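Local coordinates for uncharacterized protein (Pseudomonas aeruginosa, PDB 4O5P) that is a phospholipase effector of the type VI secretion system, probably hydrolysing membrane phospholipids through an alpha/beta-hydrolase-type catalytic domain, at residues L697-T702 with D781-I786. Sequence-based numbering, arbitrary orientation.
Sequences LSVLAT and DKVEQI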
ATOM      1  N   LEU A 697       5.892  16.566 -12.134  1.00 17.15           N
ATOM      2  CA  LEU A 697       5.902  15.298 -12.831  1.00 16.41           C
ATOM      3  C   LEU A 697       5.461  15.491 -14.264  1.00 18.65           C
ATOM      4  O   LEU A 697       4.697  16.415 -14.570  1.00 18.51           O
ATOM      5  CB  LEU A 697       4.960  14.305 -12.157  1.00 18.46           C
ATOM      6  CG  LEU A 697       5.206  13.907 -10.706  1.00 18.40           C
ATOM      7  CD1 LEU A 697       4.064  13.010 -10.250  1.00 14.83           C
ATOM      8  CD2 LEU A 697       6.531  13.177 -10.592  1.00 17.56           C
ATOM      9  N   SER A 698       5.955  14.612 -15.135  1.00 18.24           N
ATOM     10  CA  SER A 698       5.561  14.591 -16.535  1.00 20.28           C
ATOM     11  C   SER A 698       4.978  13.220 -16.793  1.00 16.77           C
ATOM     12  O   SER A 698       5.596  12.217 -16.430  1.00 19.01           O
ATOM     13  CB  SER A 698       6.782  14.804 -17.424  1.00 16.11           C
ATOM     14  OG  SER A 698       6.489  14.544 -18.782  1.00 20.82           O
ATOM     15  N   VAL A 699       3.807  13.152 -17.419  1.00 17.79           N
ATOM     16  CA  VAL A 699       3.201  11.842 -17.659  1.00 15.58           C
ATOM     17  C   VAL A 699       3.939  11.156 -18.793  1.00 20.69           C
ATOM     18  O   VAL A 699       4.031  11.693 -19.895  1.00 14.84           O
ATOM     19  CB  VAL A 699       1.703  11.930 -18.005  1.00 20.81           C
ATOM     20  CG1 VAL A 699       1.159  10.540 -18.273  1.00 16.90           C
ATOM     21  CG2 VAL A 699       0.925  12.600 -16.875  1.00 14.41           C
ATOM     22  N   LEU A 700       4.468   9.968 -18.519  1.00 18.78           N
ATOM     23  CA  LEU A 700       5.187   9.210 -19.537  1.00 22.55           C
ATOM     24  C   LEU A 700       4.223   8.217 -20.166  1.00 21.99           C
ATOM     25  O   LEU A 700       4.243   7.984 -21.378  1.00 19.57           O
ATOM     26  CB  LEU A 700       6.359   8.462 -18.896  1.00 19.38           C
ATOM     27  CG  LEU A 700       7.384   7.784 -19.788  1.00 26.23           C
ATOM     28  CD1 LEU A 700       8.047   8.799 -20.728  1.00 24.76           C
ATOM     29  CD2 LEU A 700       8.420   7.083 -18.910  1.00 23.94           C
ATOM     30  N   ALA A 701       3.384   7.630 -19.315  1.00 19.89           N
ATOM     31  CA  ALA A 701       2.418   6.642 -19.778  1.00 18.58           C
ATOM     32  C   ALA A 701       1.201   6.612 -18.855  1.00 22.16           C
ATOM     33  O   ALA A 701       1.330   6.692 -17.636  1.00 17.58           O
ATOM     34  CB  ALA A 701       3.062   5.270 -19.852  1.00 19.13           C
ATOM     35  N   THR A 702       0.018   6.496 -19.442  1.00 19.73           N
ATOM     36  CA  THR A 702      -1.208   6.443 -18.662  1.00 19.51           C
ATOM     37  C   THR A 702      -2.328   5.953 -19.566  1.00 19.83           C
ATOM     38  O   THR A 702      -2.210   6.036 -20.797  1.00 21.18           O
ATOM     39  CB  THR A 702      -1.579   7.819 -18.083  1.00 19.64           C
ATOM     40  OG1 THR A 702      -2.642   7.671 -17.136  1.00 18.44           O
ATOM     41  CG2 THR A 702      -2.016   8.766 -19.174  1.00 15.47           C
ATOM     42  N   ASP A 781      -4.687  16.046 -12.792  1.00 21.37           N
ATOM     43  CA  ASP A 781      -5.334  16.839 -13.837  1.00 24.94           C
ATOM     44  C   ASP A 781      -4.875  16.418 -15.244  1.00 25.83           C
ATOM     45  O   ASP A 781      -5.702  16.235 -16.152  1.00 23.86           O
ATOM     46  CB  ASP A 781      -5.006  18.323 -13.639  1.00 24.45           C
ATOM     47  CG  ASP A 781      -5.564  18.902 -12.341  1.00 25.79           C
ATOM     48  OD1 ASP A 781      -6.075  18.153 -11.473  1.00 22.99           O
ATOM     49  OD2 ASP A 781      -5.460  20.139 -12.182  1.00 21.46           O
ATOM     50  N   LYS A 782      -3.555  16.293 -15.424  1.00 22.91           N
ATOM     51  CA  LYS A 782      -2.971  15.811 -16.682  1.00 22.85           C
ATOM     52  C   LYS A 782      -3.367  14.365 -17.002  1.00 23.89           C
ATOM     53  O   LYS A 782      -3.612  14.019 -18.165  1.00 22.42           O
ATOM     54  CB  LYS A 782      -1.432  15.912 -16.640  1.00 23.39           C
ATOM     55  CG  LYS A 782      -0.882  17.333 -16.526  1.00 27.82           C
ATOM     56  CD  LYS A 782      -1.157  18.163 -17.791  1.00 28.10           C
ATOM     57  CE  LYS A 782      -0.626  19.588 -17.638  1.00 30.21           C
ATOM     58  NZ  LYS A 782      -0.722  20.365 -18.898  1.00 31.01           N
ATOM     59  N   VAL A 783      -3.403  13.511 -15.980  1.00 22.18           N
ATOM     60  CA  VAL A 783      -3.773  12.115 -16.180  1.00 21.80           C
ATOM     61  C   VAL A 783      -5.221  12.061 -16.668  1.00 23.03           C
ATOM     62  O   VAL A 783      -5.532  11.363 -17.647  1.00 23.82           O
ATOM     63  CB  VAL A 783      -3.585  11.264 -14.894  1.00 19.94           C
ATOM     64  CG1 VAL A 783      -4.379   9.969 -14.988  1.00 21.39           C
ATOM     65  CG2 VAL A 783      -2.098  10.962 -14.643  1.00 16.23           C
ATOM     66  N   GLU A 784      -6.093  12.824 -16.011  1.00 22.84           N
ATOM     67  CA  GLU A 784      -7.501  12.916 -16.442  1.00 26.10           C
ATOM     68  C   GLU A 784      -7.593  13.422 -17.881  1.00 26.51           C
ATOM     69  O   GLU A 784      -8.287  12.829 -18.712  1.00 29.10           O
ATOM     70  CB  GLU A 784      -8.292  13.845 -15.514  1.00 23.93           C
ATOM     71  CG  GLU A 784      -9.802  13.582 -15.453  1.00 28.86           C
ATOM     72  CD  GLU A 784     -10.554  14.048 -16.690  1.00 40.90           C
ATOM     73  OE1 GLU A 784     -11.725  13.624 -16.881  1.00 43.21           O
ATOM     74  OE2 GLU A 784      -9.984  14.850 -17.469  1.00 42.95           O
ATOM     75  N   GLN A 785      -6.889  14.512 -18.171  1.00 22.86           N
ATOM     76  CA  GLN A 785      -6.943  15.134 -19.493  1.00 25.08           C
ATOM     77  C   GLN A 785      -6.498  14.179 -20.598  1.00 28.88           C
ATOM     78  O   GLN A 785      -7.094  14.131 -21.691  1.00 24.86           O
ATOM     79  CB  GLN A 785      -6.089  16.408 -19.513  1.00 28.85           C
ATOM     80  CG  GLN A 785      -5.997  17.066 -20.893  1.00 30.94           C
ATOM     81  CD  GLN A 785      -5.250  18.378 -20.876  1.00 33.11           C
ATOM     82  OE1 GLN A 785      -4.683  18.781 -19.850  1.00 34.36           O
ATOM     83  NE2 GLN A 785      -5.244  19.061 -22.013  1.00 27.15           N
ATOM     84  N   ILE A 786      -5.461  13.400 -20.313  1.00 24.25           N
ATOM     85  CA  ILE A 786      -4.961  12.463 -21.307  1.00 24.88           C
ATOM     86  C   ILE A 786      -5.977  11.348 -21.490  1.00 25.53           C
ATOM     87  O   ILE A 786      -6.266  10.943 -22.620  1.00 24.03           O
ATOM     88  CB  ILE A 786      -3.598  11.897 -20.899  1.00 21.87           C
ATOM     89  CG1 ILE A 786      -2.563  13.016 -20.858  1.00 20.91           C
ATOM     90  CG2 ILE A 786      -3.155  10.804 -21.854  1.00 23.45           C
ATOM     91  CD1 ILE A 786      -1.281  12.615 -20.166  1.00 23.54           C
TER
HETATM   92  O   HOH W   1      -5.130   8.651 -17.858  1.00 23.09           O
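Thr702 and Val699 both turn their side chains onto helix 779-787, where Ile786 meets the two of them and Val783 packs next to it. Thr702 buries the most surface here. Its methyl CG2 lies 3.6 Å from Ile786 CG2, while its hydroxyl oxygen OG1 sits against the methyl CG1 of Val783, also 3.6 Å away. The split follows from the threonine's first torsion: OG1 stands anti to the backbone N (chi1 -170°), and CG2 is left between N and the carbonyl carbon. A water 2.8 Å from Thr702 OG1 donates a hydrogen bond to Val783 O at 2.7 Å, bridging strand to helix, and OG1 of Thr610, on strand 609-614, hydrogen-bonds the same hydroxyl.

Val699 and Ile786 reach toward each other tip to tip. An extended chi2 (167°) carries CD1 of Ile786 outward to meet both CB and CG1 of Val699 at 3.7 Å. Val699 CG2 is also near Ile786 CD1 (4.0 Å) and lies 4.1 Å from Val783 CG2, with Lys782 CB at much the same range. From there the lysine chain leads away, and its NZ hydrogen-bonds Asn771 O.

The axes of strand 697-699 and helical residues 781-786 run nearly parallel, 11° between their directions and 9.2 Å apart at closest approach. A classic beta bulge, Leu700 and Ala701 facing Val611, with the chain turning at Leu700, lets Val699 and Thr702 both face the helix while Leu700 and Ala701 point away. Strand 697-702 lies between 609-614 and 705-706 in a four-stranded antiparallel sheet, while Leu772 of helix 767-772 also touches Ile786.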